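Local coordinates for protein L-Ribose isomerase (Acinetobacter, PDB 4Q0S) that isomerises L-ribose, probably to L-ribulose, using a cupin barrel that carries a cobalt site and binds ribitol, at residues A232-P235 against S236-G239. Sequence-based numbering, arbitrary orientation.
Sequences APIP and SWLG
The indole of W237 lies back over I234 and P233, and both residues meet the same face of the ring. I234 comes in with its branch point: CB sits 3.8 Å from the centroid of the five-membered ring, 27° off the normal, a CH-pi contact. Its CD1 reaches out past the pyrrole edge, 3.7 Å from W237 NE1. P233 CG lies on the same face, displaced toward the CE3/CZ3 rim. With chi1 at -70°, W237 holds CG anti to its own carbonyl carbon, which swings the ring back over the preceding residues. A232 and L238 make a looser apolar contact, CB to CB at 4.2 Å.

L238 N donates to P235 O at 3.0 Å with an N-H...O angle of 158°, whereas the bond from W237 N to I234 O is weak. Y219 and H221 bring further rings to W237, and F152 and L150 of a second subunit pack on P233 and I234. These bonds close two overlapping beta turns, I234-W237 and P235-L238, the first only weakly, in the loop joining strands 211-217 and 244-245 of the cupin barrel, at a subunit interface.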
loop_
_atom_site.group_PDB
_atom_site.type_symbol
_atom_site.label_atom_id
_atom_site.label_comp_id
_atom_site.label_asym_id
_atom_site.label_seq_id
_atom_site.Cartn_x
_atom_site.Cartn_y
_atom_site.Cartn_z
ATOM N N ALA A 232 5.368 20.971 -30.113
ATOM C CA ALA A 232 5.932 21.951 -29.190
ATOM C C ALA A 232 4.902 23.019 -28.835
ATOM O O ALA A 232 4.379 23.708 -29.713
ATOM C CB ALA A 232 7.166 22.601 -29.805
ATOM N N PRO A 233 4.598 23.169 -27.536
ATOM C CA PRO A 233 3.625 24.162 -27.068
ATOM C C PRO A 233 4.061 25.589 -27.377
ATOM O O PRO A 233 3.233 26.468 -27.608
ATOM C CB PRO A 233 3.543 23.882 -25.569
ATOM C CG PRO A 233 4.909 23.364 -25.252
ATOM C CD PRO A 233 5.181 22.432 -26.401
ATOM N N ILE A 234 5.371 25.806 -27.368
ATOM C CA ILE A 234 5.947 27.109 -27.671
ATOM C C ILE A 234 7.133 26.855 -28.593
ATOM O O ILE A 234 7.908 25.923 -28.376
ATOM C CB ILE A 234 6.409 27.841 -26.385
ATOM C CG1 ILE A 234 5.186 28.264 -25.569
ATOM C CG2 ILE A 234 7.249 29.063 -26.740
ATOM C CD1 ILE A 234 5.516 28.996 -24.291
ATOM N N PRO A 235 7.277 27.671 -29.652
ATOM C CA PRO A 235 8.363 27.549 -30.629
ATOM C C PRO A 235 9.729 27.186 -30.051
ATOM O O PRO A 235 10.279 26.131 -30.366
ATOM C CB PRO A 235 8.355 28.911 -31.310
ATOM C CG PRO A 235 6.890 29.210 -31.367
ATOM C CD PRO A 235 6.419 28.828 -29.974
ATOM N N SER A 236 10.265 28.057 -29.199
ATOM C CA SER A 236 11.574 27.839 -28.588
ATOM C C SER A 236 11.746 26.463 -27.944
ATOM O O SER A 236 12.819 25.872 -28.020
ATOM C CB SER A 236 11.854 28.924 -27.544
ATOM O OG SER A 236 10.919 28.870 -26.481
ATOM N N TRP A 237 10.695 25.955 -27.310
ATOM C CA TRP A 237 10.751 24.651 -26.654
ATOM C C TRP A 237 11.261 23.539 -27.566
ATOM O O TRP A 237 11.808 22.544 -27.091
ATOM C CB TRP A 237 9.366 24.270 -26.132
ATOM C CG TRP A 237 8.900 25.088 -24.967
ATOM C CD1 TRP A 237 9.094 26.425 -24.767
ATOM C CD2 TRP A 237 8.098 24.632 -23.872
ATOM N NE1 TRP A 237 8.458 26.833 -23.619
ATOM C CE2 TRP A 237 7.836 25.752 -23.050
ATOM C CE3 TRP A 237 7.568 23.386 -23.508
ATOM C CZ2 TRP A 237 7.066 25.663 -21.884
ATOM C CZ3 TRP A 237 6.802 23.297 -22.349
ATOM C CH2 TRP A 237 6.558 24.431 -21.552
ATOM N N LEU A 238 11.077 23.710 -28.871
ATOM C CA LEU A 238 11.506 22.713 -29.848
ATOM C C LEU A 238 13.005 22.429 -29.795
ATOM O O LEU A 238 13.825 23.329 -29.981
ATOM C CB LEU A 238 11.118 23.165 -31.258
ATOM C CG LEU A 238 11.481 22.228 -32.411
ATOM C CD1 LEU A 238 10.836 20.865 -32.210
ATOM C CD2 LEU A 238 11.018 22.851 -33.719
ATOM N N GLY A 239 13.351 21.170 -29.542
ATOM C CA GLY A 239 14.748 20.774 -29.467
ATOM C C GLY A 239 15.455 21.231 -28.202
ATOM O O GLY A 239 16.574 20.806 -27.914
#